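Long-range contacts in Alpha/beta hydrolase (Pectobacterium atrosepticum SCRI1043, PDB 3BDV), which is probably a serine hydrolase of the alpha/beta-hydrolase fold, related to YdeN, whose substrate is not known, and binds calcium ions in the crystal: residues Ile7-Leu11 with Arg41-Trp45; Asp30-Trp34 with Ile164-Ala168; Val76-Ser82 with Ala100-Ala106. Where two conformers were deposited one is given. Residues are numbered along the deposited sequence.

Interaction 1. Residues Ile7-Leu11 with Arg41-Trp45. With EDO (1,2-ethanediol), chain H.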
ATOM      1  N   ILE A   7     -11.057  15.850   1.890  1.00 30.04           N
ATOM      2  CA  ILE A   7     -10.383  14.596   1.508  0.80 28.47           C
ATOM      3  C   ILE A   7     -11.185  13.903   0.392  1.00 25.76           C
ATOM      4  O   ILE A   7     -10.649  13.488  -0.621  1.00 27.72           O
ATOM      5  CB  ILE A   7     -10.230  13.583   2.726  0.80 28.02           C
ATOM      6  CG1 ILE A   7      -9.067  13.966   3.641  0.80 31.57           C
ATOM      7  CG2 ILE A   7     -10.054  12.133   2.228  0.80 23.32           C
ATOM      8  CD1 ILE A   7      -8.938  13.112   4.964  0.80 28.70           C
ATOM      9  N   ASP A   8     -12.483  13.736   0.625  1.00 24.55           N
ATOM     10  CA  ASP A   8     -13.309  13.007  -0.347  1.00 23.70           C
ATOM     11  C   ASP A   8     -13.377  13.678  -1.687  1.00 22.36           C
ATOM     12  O   ASP A   8     -13.264  12.981  -2.703  1.00 26.28           O
ATOM     13  CB  ASP A   8     -14.709  12.788   0.189  1.00 24.08           C
ATOM     14  CG  ASP A   8     -14.707  11.899   1.402  1.00 27.74           C
ATOM     15  OD1 ASP A   8     -13.744  11.169   1.558  1.00 38.45           O
ATOM     16  OD2 ASP A   8     -15.628  11.956   2.213  1.00 37.42           O
ATOM     17  N   LEU A   9     -13.499  15.008  -1.722  1.00 23.25           N
ATOM     18  CA  LEU A   9     -13.532  15.715  -3.028  1.00 25.45           C
ATOM     19  C   LEU A   9     -12.220  15.537  -3.773  1.00 24.39           C
ATOM     20  O   LEU A   9     -12.200  15.242  -4.962  1.00 23.43           O
ATOM     21  CB  LEU A   9     -13.767  17.218  -2.847  1.00 30.12           C
ATOM     22  CG  LEU A   9     -15.138  17.725  -2.390  1.00 37.56           C
ATOM     23  CD1 LEU A   9     -15.044  19.142  -1.787  1.00 34.85           C
ATOM     24  CD2 LEU A   9     -16.112  17.676  -3.555  1.00 35.47           C
ATOM     25  N   ARG A  10     -11.110  15.693  -3.059  1.00 25.19           N
ATOM     26  CA  ARG A  10      -9.798  15.594  -3.693  1.00 24.01           C
ATOM     27  C   ARG A  10      -9.576  14.188  -4.200  1.00 22.41           C
ATOM     28  O   ARG A  10      -9.142  14.012  -5.332  1.00 23.04           O
ATOM     29  CB  ARG A  10      -8.691  15.997  -2.723  1.00 23.79           C
ATOM     30  CG  ARG A  10      -8.600  17.513  -2.521  1.00 24.20           C
ATOM     31  CD  ARG A  10      -7.633  17.874  -1.427  1.00 22.30           C
ATOM     32  NE  ARG A  10      -6.232  17.684  -1.819  1.00 23.95           N
ATOM     33  CZ  ARG A  10      -5.227  17.940  -0.984  1.00 24.40           C
ATOM     34  NH1 ARG A  10      -5.459  18.359   0.250  1.00 21.68           N
ATOM     35  NH2 ARG A  10      -3.988  17.737  -1.330  1.00 21.73           N
ATOM     36  N   LEU A  11      -9.940  13.176  -3.402  1.00 21.42           N
ATOM     37  CA  LEU A  11      -9.720  11.784  -3.842  1.00 23.86           C
ATOM     38  C   LEU A  11     -10.658  11.372  -4.969  1.00 23.11           C
ATOM     39  O   LEU A  11     -10.272  10.629  -5.869  1.00 23.87           O
ATOM     40  CB  LEU A  11      -9.773  10.780  -2.675  1.00 21.01           C
ATOM     41  CG  LEU A  11      -8.496  10.795  -1.842  1.00 21.91           C
ATOM     42  CD1 LEU A  11      -8.745  10.093  -0.473  1.00 24.39           C
ATOM     43  CD2 LEU A  11      -7.310  10.225  -2.584  1.00 22.20           C
ATOM     44  N   ARG A  41     -15.653   3.421   1.607  1.00 22.14           N
ATOM     45  CA  ARG A  41     -15.727   4.866   1.381  1.00 19.79           C
ATOM     46  C   ARG A  41     -15.612   5.281  -0.107  1.00 21.81           C
ATOM     47  O   ARG A  41     -16.275   6.250  -0.548  1.00 20.54           O
ATOM     48  CB  ARG A  41     -14.656   5.533   2.252  1.00 19.64           C
ATOM     49  CG  ARG A  41     -14.724   6.998   2.309  1.00 22.56           C
ATOM     50  CD  ARG A  41     -13.744   7.500   3.285  1.00 22.56           C
ATOM     51  NE  ARG A  41     -13.710   8.961   3.346  1.00 25.20           N
ATOM     52  CZ  ARG A  41     -13.307   9.648   4.406  1.00 28.54           C
ATOM     53  NH1 ARG A  41     -12.964   9.023   5.515  1.00 23.02           N
ATOM     54  NH2 ARG A  41     -13.280  10.968   4.373  1.00 28.37           N
ATOM     55  N   PHE A  42     -14.866   4.486  -0.886  1.00 20.40           N
ATOM     56  CA  PHE A  42     -14.547   4.753  -2.285  1.00 21.14           C
ATOM     57  C   PHE A  42     -14.810   3.476  -3.100  1.00 22.18           C
ATOM     58  O   PHE A  42     -13.893   2.699  -3.408  1.00 21.13           O
ATOM     59  CB  PHE A  42     -13.087   5.172  -2.417  1.00 21.06           C
ATOM     60  CG  PHE A  42     -12.753   6.411  -1.632  1.00 22.69           C
ATOM     61  CD1 PHE A  42     -13.206   7.646  -2.037  1.00 23.83           C
ATOM     62  CD2 PHE A  42     -12.061   6.324  -0.455  1.00 24.52           C
ATOM     63  CE1 PHE A  42     -12.949   8.801  -1.287  1.00 23.07           C
ATOM     64  CE2 PHE A  42     -11.784   7.465   0.291  1.00 24.54           C
ATOM     65  CZ  PHE A  42     -12.248   8.698  -0.112  1.00 22.52           C
ATOM     66  N   PRO A  43     -16.083   3.209  -3.391  1.00 24.51           N
ATOM     67  CA  PRO A  43     -16.413   1.903  -3.960  1.00 26.21           C
ATOM     68  C   PRO A  43     -15.862   1.640  -5.348  1.00 26.61           C
ATOM     69  O   PRO A  43     -15.936   0.495  -5.829  1.00 29.32           O
ATOM     70  CB  PRO A  43     -17.956   1.902  -3.974  1.00 25.92           C
ATOM     71  CG  PRO A  43     -18.385   3.035  -3.130  1.00 28.80           C
ATOM     72  CD  PRO A  43     -17.275   4.041  -3.164  1.00 23.93           C
ATOM     73  N   HIS A  44     -15.361   2.679  -6.008  1.00 25.64           N
ATOM     74  CA  HIS A  44     -14.706   2.528  -7.304  1.00 27.03           C
ATOM     75  C   HIS A  44     -13.242   2.077  -7.142  1.00 28.00           C
ATOM     76  O   HIS A  44     -12.635   1.653  -8.106  1.00 27.54           O
ATOM     77  CB  HIS A  44     -14.770   3.834  -8.104  1.00 30.09           C
ATOM     78  CG  HIS A  44     -14.417   5.052  -7.294  1.00 37.27           C
ATOM     79  ND1 HIS A  44     -15.190   5.488  -6.234  1.00 32.69           N
ATOM     80  CD2 HIS A  44     -13.358   5.896  -7.357  1.00 31.33           C
ATOM     81  CE1 HIS A  44     -14.637   6.562  -5.700  1.00 39.02           C
ATOM     82  NE2 HIS A  44     -13.527   6.832  -6.363  1.00 33.54           N
ATOM     83  N   TRP A  45     -12.666   2.178  -5.938  1.00 24.26           N
ATOM     84  CA  TRP A  45     -11.311   1.649  -5.746  1.00 22.95           C
ATOM     85  C   TRP A  45     -11.298   0.152  -5.918  1.00 24.26           C
ATOM     86  O   TRP A  45     -12.274  -0.496  -5.636  1.00 23.72           O
ATOM     87  CB  TRP A  45     -10.756   2.008  -4.394  1.00 22.59           C
ATOM     88  CG  TRP A  45     -10.485   3.490  -4.240  1.00 22.40           C
ATOM     89  CD1 TRP A  45     -10.875   4.506  -5.080  1.00 22.06           C
ATOM     90  CD2 TRP A  45      -9.808   4.120  -3.150  1.00 24.60           C
ATOM     91  NE1 TRP A  45     -10.458   5.723  -4.578  1.00 24.71           N
ATOM     92  CE2 TRP A  45      -9.820   5.520  -3.393  1.00 21.89           C
ATOM     93  CE3 TRP A  45      -9.191   3.644  -2.000  1.00 23.50           C
ATOM     94  CZ2 TRP A  45      -9.225   6.435  -2.536  1.00 26.03           C
ATOM     95  CZ3 TRP A  45      -8.588   4.553  -1.153  1.00 22.49           C
ATOM     96  CH2 TRP A  45      -8.628   5.939  -1.414  1.00 21.52           C
TER
HETATM   97  C1  EDO H 196      -8.026  18.101   2.686  1.00 45.67           C
HETATM   98  O1  EDO H 196      -7.725  19.091   1.680  1.00 29.21           O
HETATM   99  C2  EDO H 196      -6.906  17.088   2.958  1.00 40.78           C
HETATM  100  O2  EDO H 196      -6.122  17.431   4.114  1.00 39.28           O
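Helix 4-15 meets the end of helix 34-41 and the loop after it: Arg41, the last helical residue, makes a salt bridge, and the loop brings Phe42 and Trp45 to a buried apolar patch. Ile7 opens the contact: its CG2 lies 4.0 Å from NH2 of Arg41, so the aliphatic branch packs beside the guanidinium. Asp8 supplies the polar link. Its OD1 accepts from both NE (2.8 Å) and NH2 (2.9 Å) of Arg41, and OD2 adds a weak bond to NH2 at 3.3 Å. The long, nearly extended arginine suits this place, since it bridges backbones that stay 8.6 Å apart even at their nearest CA atoms, Asp8 and Phe42; its NH1 meets a second acid, Glu174 of helix 174-185. Arg10, on another side of the helix, instead donates from NH1 to O1 of a 1,2-ethanediol 2.8 Å away, probably a crystallisation additive, and pairs with Glu185. One turn beyond Ile7, Leu11 directs CD1 into the apolar patch, 3.8 Å from CZ of Phe42 and 4.2 Å from CZ2 of Trp45, where it meets the edge of the indole. A type I turn from Phe42 to Trp45, closed by Trp45 N to Phe42 O at 2.9 Å, brings the two aromatics side by side toward the helix. This is peripheral helix-to-loop packing at the outer-strand side of an alpha/beta-hydrolase sheet.

Interaction 2. Residues Asp30-Trp34 with Ile164-Ala168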
ATOM      1  N   ASP A  30      -9.590  -7.428   7.339  1.00 23.42           N
ATOM      2  CA  ASP A  30     -10.920  -7.640   7.872  1.00 26.86           C
ATOM      3  C   ASP A  30     -11.789  -6.366   7.797  1.00 27.79           C
ATOM      4  O   ASP A  30     -11.369  -5.309   7.320  1.00 27.04           O
ATOM      5  CB  ASP A  30     -10.824  -8.209   9.298  1.00 26.75           C
ATOM      6  CG  ASP A  30     -10.195  -7.227  10.295  1.00 32.60           C
ATOM      7  OD1 ASP A  30     -10.130  -6.034   9.993  1.00 43.62           O
ATOM      8  OD2 ASP A  30      -9.775  -7.656  11.392  1.00 41.61           O
ATOM      9  N   ASP A  31     -13.021  -6.479   8.250  1.00 25.78           N
ATOM     10  CA  ASP A  31     -13.989  -5.422   8.027  1.00 27.41           C
ATOM     11  C   ASP A  31     -13.632  -4.096   8.648  1.00 24.37           C
ATOM     12  O   ASP A  31     -14.018  -3.064   8.111  1.00 25.83           O
ATOM     13  CB  ASP A  31     -15.385  -5.850   8.487  1.00 29.49           C
ATOM     14  CG  ASP A  31     -16.139  -6.587   7.405  1.00 40.33           C
ATOM     15  OD1 ASP A  31     -15.788  -6.409   6.216  1.00 46.90           O
ATOM     16  OD2 ASP A  31     -17.084  -7.343   7.728  1.00 48.45           O
ATOM     17  N   GLU A  32     -12.901  -4.114   9.759  1.00 23.58           N
ATOM     18  CA  GLU A  32     -12.539  -2.882  10.464  1.00 21.57           C
ATOM     19  C   GLU A  32     -11.173  -2.340  10.121  1.00 20.79           C
ATOM     20  O   GLU A  32     -10.774  -1.312  10.644  1.00 23.40           O
ATOM     21  CB  GLU A  32     -12.655  -3.057  11.959  1.00 22.34           C
ATOM     22  CG  GLU A  32     -14.121  -2.828  12.483  1.00 33.72           C
ATOM     23  CD  GLU A  32     -14.720  -1.445  12.086  1.00 43.07           C
ATOM     24  OE1 GLU A  32     -14.052  -0.382  12.244  1.00 44.06           O
ATOM     25  OE2 GLU A  32     -15.881  -1.435  11.604  1.00 53.18           O
ATOM     26  N   HIS A  33     -10.465  -3.051   9.250  1.00 21.37           N
ATOM     27  CA  HIS A  33      -9.161  -2.642   8.766  1.00 20.92           C
ATOM     28  C   HIS A  33      -9.328  -1.447   7.834  1.00 21.75           C
ATOM     29  O   HIS A  33     -10.318  -1.345   7.099  1.00 21.57           O
ATOM     30  CB  HIS A  33      -8.550  -3.830   8.012  1.00 22.44           C
ATOM     31  CG  HIS A  33      -7.111  -3.690   7.661  1.00 24.25           C
ATOM     32  ND1 HIS A  33      -6.670  -2.983   6.556  1.00 19.74           N
ATOM     33  CD2 HIS A  33      -6.019  -4.294   8.181  1.00 25.80           C
ATOM     34  CE1 HIS A  33      -5.358  -3.105   6.467  1.00 21.11           C
ATOM     35  NE2 HIS A  33      -4.939  -3.890   7.443  1.00 21.17           N
ATOM     36  N   TRP A  34      -8.374  -0.530   7.900  1.00 21.79           N
ATOM     37  CA  TRP A  34      -8.371   0.658   7.048  1.00 19.93           C
ATOM     38  C   TRP A  34      -8.581   0.378   5.575  1.00 18.53           C
ATOM     39  O   TRP A  34      -9.249   1.137   4.909  1.00 20.05           O
ATOM     40  CB  TRP A  34      -7.100   1.509   7.254  1.00 19.85           C
ATOM     41  CG  TRP A  34      -5.791   0.815   7.009  1.00 19.75           C
ATOM     42  CD1 TRP A  34      -5.047   0.111   7.932  1.00 21.98           C
ATOM     43  CD2 TRP A  34      -5.001   0.847   5.815  1.00 16.49           C
ATOM     44  NE1 TRP A  34      -3.914  -0.370   7.369  1.00 23.79           N
ATOM     45  CE2 TRP A  34      -3.859   0.044   6.059  1.00 20.68           C
ATOM     46  CE3 TRP A  34      -5.196   1.375   4.529  1.00 20.96           C
ATOM     47  CZ2 TRP A  34      -2.895  -0.184   5.088  1.00 18.76           C
ATOM     48  CZ3 TRP A  34      -4.236   1.133   3.570  1.00 16.53           C
ATOM     49  CH2 TRP A  34      -3.087   0.375   3.880  1.00 21.04           C
ATOM     50  N   ILE A 164      -0.564  -1.252  12.374  1.00 20.14           N
ATOM     51  CA  ILE A 164      -1.377  -0.363  11.533  1.00 21.91           C
ATOM     52  C   ILE A 164      -2.527  -1.202  10.954  1.00 22.04           C
ATOM     53  O   ILE A 164      -2.637  -1.424   9.765  1.00 17.96           O
ATOM     54  CB  ILE A 164      -0.548   0.414  10.417  1.00 18.63           C
ATOM     55  CG1 ILE A 164       0.781   0.967  10.952  1.00 21.00           C
ATOM     56  CG2 ILE A 164      -1.395   1.614   9.870  1.00 18.73           C
ATOM     57  CD1 ILE A 164       1.564   1.795   9.946  1.00 19.20           C
ATOM     58  N   ASN A 165      -3.340  -1.716  11.855  1.00 22.55           N
ATOM     59  CA  ASN A 165      -4.440  -2.591  11.523  1.00 19.83           C
ATOM     60  C   ASN A 165      -5.607  -2.198  12.470  1.00 22.09           C
ATOM     61  O   ASN A 165      -5.484  -1.234  13.222  1.00 22.23           O
ATOM     62  CB  ASN A 165      -4.042  -4.041  11.661  1.00 22.08           C
ATOM     63  CG  ASN A 165      -3.567  -4.429  13.074  1.00 24.67           C
ATOM     64  OD1 ASN A 165      -3.605  -3.617  14.012  1.00 21.39           O
ATOM     65  ND2 ASN A 165      -3.106  -5.691  13.214  1.00 25.41           N
ATOM     66  N   ALA A 166      -6.726  -2.912  12.372  1.00 21.68           N
ATOM     67  CA  ALA A 166      -7.930  -2.571  13.123  1.00 21.56           C
ATOM     68  C   ALA A 166      -7.670  -2.579  14.598  1.00 22.72           C
ATOM     69  O   ALA A 166      -8.164  -1.717  15.311  1.00 24.16           O
ATOM     70  CB  ALA A 166      -9.036  -3.547  12.799  1.00 21.91           C
ATOM     71  N   GLU A 167      -6.909  -3.574  15.044  1.00 22.97           N
ATOM     72  CA  GLU A 167      -6.659  -3.796  16.466  1.00 25.34           C
ATOM     73  C   GLU A 167      -5.935  -2.586  17.036  1.00 23.98           C
ATOM     74  O   GLU A 167      -6.113  -2.287  18.191  1.00 21.48           O
ATOM     75  CB  GLU A 167      -5.845  -5.077  16.685  1.00 24.94           C
ATOM     76  CG  GLU A 167      -6.586  -6.386  16.238  1.00 32.02           C
ATOM     77  CD  GLU A 167      -6.354  -6.794  14.748  1.00 41.92           C
ATOM     78  OE1 GLU A 167      -6.472  -5.967  13.819  1.00 29.48           O
ATOM     79  OE2 GLU A 167      -6.050  -7.979  14.498  1.00 51.41           O
ATOM     80  N   ALA A 168      -5.155  -1.894  16.195  1.00 22.74           N
ATOM     81  CA  ALA A 168      -4.473  -0.626  16.538  1.00 20.40           C
ATOM     82  C   ALA A 168      -5.305   0.660  16.329  1.00 25.15           C
ATOM     83  O   ALA A 168      -4.840   1.800  16.589  1.00 25.91           O
ATOM     84  CB  ALA A 168      -3.139  -0.537  15.754  1.00 20.90           C
TER
HETATM   85  O   HOH W   1      -7.053  -5.591  11.182  1.00 28.77           O
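Ile164, in the loop between strand 154-157 and helix 174-185, faces segment 30-34, which leads into helix 34-41; its carbonyl oxygen accepts a hydrogen bond from NE1 of Trp34 at 2.9 Å. Tryptophan suits the spot: it is large and apolar enough to fill a buried site, yet its one polar side-chain atom finds a partner there. The CG2 of Ile164 adds looser packing, 4.4 Å from CD1 of Trp34. Asn165 sets CB 4.0 Å from CD2 of His33, while its OD1 turns back to accept from Ala168 N at 3.2 Å, an Asx motif that stabilises the bend of its own loop. Ala166 is the centre of the contact. Ala166 CA is only 4.5 Å from His33 CA. Ala166 CB lies 3.6 Å from Glu32 O and 3.9 Å from His33 N; a small methyl fits so close an approach between backbones. Its amide donates to water 1 at 2.9 Å, and the same water lies 2.7 Å from Glu167 OE1 and, more weakly held, 3.3 Å from Asp30 OD1. Thus water sits between Asp30 and Glu167, two acids whose OD2 and OE1 are 4.4 Å apart at the exposed margin. Asp30 also opens a type I turn that runs to His33 and leads into helix 34-41, whose N-cap is His33, with ND1 accepting from Gln35 N. The rings of His33 and Trp34 both meet His81 edge-to-face, so these loops gather beside the presumed nucleophile elbow, at the C-terminal ends of the parallel strands, where alpha/beta-hydrolases place their active site.

Interaction 3. Residues Val76-Ser82 with Ala100-Ala106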
ATOM      1  N   VAL A  76      -2.142   2.916 -12.076  1.00 24.24           N
ATOM      2  CA  VAL A  76      -2.566   2.429 -10.795  1.00 19.98           C
ATOM      3  C   VAL A  76      -1.640   2.939  -9.691  1.00 19.57           C
ATOM      4  O   VAL A  76      -0.443   3.116  -9.905  1.00 20.53           O
ATOM      5  CB  VAL A  76      -2.594   0.897 -10.780  1.00 23.49           C
ATOM      6  CG1 VAL A  76      -2.562   0.361  -9.393  1.00 28.03           C
ATOM      7  CG2 VAL A  76      -3.819   0.391 -11.521  1.00 23.01           C
ATOM      8  N   ILE A  77      -2.216   3.182  -8.527  1.00 22.72           N
ATOM      9  CA  ILE A  77      -1.425   3.288  -7.296  1.00 21.16           C
ATOM     10  C   ILE A  77      -1.681   2.054  -6.465  1.00 20.43           C
ATOM     11  O   ILE A  77      -2.830   1.785  -6.111  1.00 18.70           O
ATOM     12  CB  ILE A  77      -1.771   4.555  -6.476  1.00 23.86           C
ATOM     13  CG1 ILE A  77      -1.420   5.811  -7.284  1.00 26.23           C
ATOM     14  CG2 ILE A  77      -1.013   4.531  -5.158  1.00 23.02           C
ATOM     15  CD1 ILE A  77      -1.864   7.140  -6.687  1.00 22.83           C
ATOM     16  N   LEU A  78      -0.632   1.270  -6.208  1.00 20.19           N
ATOM     17  CA  LEU A  78      -0.772   0.069  -5.339  1.00 19.87           C
ATOM     18  C   LEU A  78      -0.726   0.505  -3.890  1.00 19.25           C
ATOM     19  O   LEU A  78       0.182   1.208  -3.494  1.00 20.59           O
ATOM     20  CB  LEU A  78       0.358  -0.916  -5.602  1.00 20.29           C
ATOM     21  CG  LEU A  78       0.379  -1.565  -6.997  1.00 18.49           C
ATOM     22  CD1 LEU A  78       1.575  -2.500  -7.086  1.00 23.70           C
ATOM     23  CD2 LEU A  78      -0.948  -2.267  -7.316  1.00 20.94           C
ATOM     24  N   ILE A  79      -1.709   0.112  -3.096  1.00 16.91           N
ATOM     25  CA  ILE A  79      -1.761   0.554  -1.667  1.00 16.83           C
ATOM     26  C   ILE A  79      -1.680  -0.761  -0.872  1.00 20.50           C
ATOM     27  O   ILE A  79      -2.655  -1.541  -0.746  1.00 19.63           O
ATOM     28  CB  ILE A  79      -3.024   1.346  -1.339  1.00 18.08           C
ATOM     29  CG1 ILE A  79      -3.178   2.611  -2.190  1.00 18.45           C
ATOM     30  CG2 ILE A  79      -3.083   1.666   0.173  1.00 18.69           C
ATOM     31  CD1 ILE A  79      -4.527   3.321  -2.071  1.00 21.02           C
ATOM     32  N   GLY A  80      -0.477  -1.040  -0.378  1.00 18.93           N
ATOM     33  CA  GLY A  80      -0.187  -2.300   0.269  1.00 17.87           C
ATOM     34  C   GLY A  80      -0.085  -2.270   1.791  1.00 18.97           C
ATOM     35  O   GLY A  80       0.359  -1.288   2.345  1.00 19.40           O
ATOM     36  N   HIS A  81      -0.408  -3.381   2.440  1.00 20.51           N
ATOM     37  CA  HIS A  81      -0.188  -3.521   3.877  1.00 21.37           C
ATOM     38  C   HIS A  81       0.675  -4.744   4.151  1.00 19.73           C
ATOM     39  O   HIS A  81       0.342  -5.839   3.706  1.00 18.70           O
ATOM     40  CB  HIS A  81      -1.531  -3.666   4.632  1.00 19.76           C
ATOM     41  CG  HIS A  81      -1.394  -3.810   6.123  1.00 19.05           C
ATOM     42  ND1 HIS A  81      -1.954  -4.847   6.836  1.00 21.32           N
ATOM     43  CD2 HIS A  81      -0.727  -3.053   7.027  1.00 19.15           C
ATOM     44  CE1 HIS A  81      -1.652  -4.713   8.115  1.00 24.40           C
ATOM     45  NE2 HIS A  81      -0.923  -3.616   8.264  1.00 19.00           N
ATOM     46  N   SER A  82       1.758  -4.571   4.908  1.00 21.95           N
ATOM     47  CA  SER A  82       2.538  -5.717   5.414  1.00 21.58           C
ATOM     48  C   SER A  82       3.074  -6.629   4.278  1.00 22.21           C
ATOM     49  O   SER A  82       3.795  -6.161   3.392  1.00 21.75           O
ATOM     50  CB  SER A  82       1.721  -6.469   6.466  1.00 25.17           C
ATOM     51  OG  SER A  82       2.587  -7.275   7.281  1.00 24.59           O
ATOM     52  N   ALA A 100       1.711   4.076 -11.371  1.00 20.17           N
ATOM     53  CA  ALA A 100       2.023   5.510 -11.169  1.00 19.53           C
ATOM     54  C   ALA A 100       2.806   5.701  -9.882  1.00 20.24           C
ATOM     55  O   ALA A 100       3.682   6.576  -9.816  1.00 21.94           O
ATOM     56  CB  ALA A 100       0.733   6.342 -11.107  1.00 18.61           C
ATOM     57  N   GLY A 101       2.486   4.893  -8.868  1.00 19.54           N
ATOM     58  CA  GLY A 101       3.079   5.052  -7.529  1.00 20.68           C
ATOM     59  C   GLY A 101       2.693   3.903  -6.632  1.00 21.83           C
ATOM     60  O   GLY A 101       1.798   3.104  -6.970  1.00 18.99           O
ATOM     61  N   VAL A 102       3.391   3.775  -5.516  1.00 22.15           N
ATOM     62  CA  VAL A 102       3.030   2.758  -4.542  0.50 22.12           C
ATOM     63  C   VAL A 102       3.098   3.349  -3.150  1.00 19.99           C
ATOM     64  O   VAL A 102       3.919   4.211  -2.837  1.00 23.31           O
ATOM     65  CB  VAL A 102       3.885   1.446  -4.643  0.50 20.87           C
ATOM     66  CG1 VAL A 102       3.737   0.772  -6.008  0.50 23.00           C
ATOM     67  CG2 VAL A 102       5.327   1.719  -4.315  0.50 26.27           C
HETATM   68  N   MSE A 103       2.144   2.937  -2.337  1.00 16.76           N
HETATM   69  CA  MSE A 103       2.019   3.348  -0.927  1.00 18.11           C
HETATM   70  C   MSE A 103       2.171   2.087  -0.112  1.00 18.37           C
HETATM   71  O   MSE A 103       1.360   1.154  -0.272  1.00 19.92           O
HETATM   72  CB  MSE A 103       0.656   4.011  -0.667  1.00 20.21           C
HETATM   73  CG  MSE A 103       0.401   4.279   0.735  1.00 18.54           C
HETATM   74 SE   MSE A 103      -1.044   5.598   0.864  0.75 19.80          SE
HETATM   75  CE  MSE A 103      -1.527   5.394   2.673  1.00 21.54           C
ATOM     76  N   LEU A 104       3.218   2.039   0.709  1.00 16.97           N
ATOM     77  CA  LEU A 104       3.642   0.855   1.485  1.00 18.53           C
ATOM     78  C   LEU A 104       3.364   1.147   2.955  1.00 18.98           C
ATOM     79  O   LEU A 104       4.047   1.908   3.608  1.00 22.01           O
ATOM     80  CB  LEU A 104       5.118   0.526   1.279  1.00 20.12           C
ATOM     81  CG  LEU A 104       5.514   0.382  -0.177  1.00 18.15           C
ATOM     82  CD1 LEU A 104       7.028   0.093  -0.451  1.00 22.94           C
ATOM     83  CD2 LEU A 104       4.631  -0.689  -0.839  1.00 22.77           C
ATOM     84  N   VAL A 105       2.345   0.489   3.484  1.00 17.77           N
ATOM     85  CA  VAL A 105       1.930   0.775   4.837  1.00 17.84           C
ATOM     86  C   VAL A 105       2.334  -0.397   5.718  1.00 18.72           C
ATOM     87  O   VAL A 105       1.868  -1.515   5.509  1.00 19.19           O
ATOM     88  CB  VAL A 105       0.400   0.960   4.925  1.00 18.98           C
ATOM     89  CG1 VAL A 105      -0.012   1.224   6.437  1.00 18.28           C
ATOM     90  CG2 VAL A 105      -0.068   2.082   3.961  1.00 20.55           C
ATOM     91  N   ALA A 106       3.215  -0.138   6.674  1.00 18.32           N
ATOM     92  CA  ALA A 106       3.741  -1.209   7.558  1.00 20.35           C
ATOM     93  C   ALA A 106       4.289  -2.380   6.721  1.00 19.30           C
ATOM     94  O   ALA A 106       3.928  -3.544   6.921  1.00 19.69           O
ATOM     95  CB  ALA A 106       2.683  -1.698   8.583  1.00 17.82           C
TER
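Six backbone hydrogen bonds tie strand 76-81, and Ser82 just past it, to strand 99-105. Ala100 N donates to Val76 O (2.8 Å) and Leu78 N to Gly101 O (3.1 Å); Met103 N then reaches Leu78 O and Gly80 N reaches Met103 O, both at 2.9 Å. Val105 N to Gly80 O (2.9 Å) and Ser82 N to Val105 O (3.1 Å) complete the ladder. From Leu78 on the parallel pattern holds, Leu78 and Gly80 each bonding through N and O to the residues flanking their partner; the Ala100-Val76 bond departs from this register. The axes run 4.6 Å apart, 8° from parallel. Branched and apolar side chains suit a buried strand sandwiched between helices. On one face Ile79 CG1 lies 4.4 Å from CB of Met103, a selenomethionine here, and Trp34 and Trp38 of helix 34-41 cover it. On the other, Leu78 CB packs 3.8 Å from Val102 CG1. Gly80 adds no side chain there; an ideal CB on Gly101 would fall 4.1 Å from Ile77 CG1. At the C-terminal end CD2 of His81 lies 4.0 Å from CB of Ala106, and NE2 of His81 bonds to His163 O. Ser82 then takes a strained phi/psi of 58°/-120° before helix 83-93. Gly80, Ser82 and Gly84 fit GxSxG, so this beta-alpha-beta unit is consistent with the nucleophile elbow of a serine hydrolase, Ser82 being the probable nucleophile.

Overall arrangement
Interaction 3 lies at the heart of the molecule, its centre about 2 Å from the chain centre, whereas those of interactions 1 and 2 sit about 16 and 14 Å from it; even so, interaction 1 is buried, while interaction 2 is partly exposed. Chemistry follows place: the central strand pair relies on an almost regular backbone ladder and apolar side chains, interaction 1 joins a charged pair to apolar packing, and interaction 2 mixes an indole bond with a hydrated, acidic margin. Interactions 1 and 2 involve the two ends of helix 34-41 without meeting. Interactions 2 and 3 touch: Trp34 CH2 is 3.5 Å from Val105 CG2, so the start of helix 34-41 packs on the strand pair.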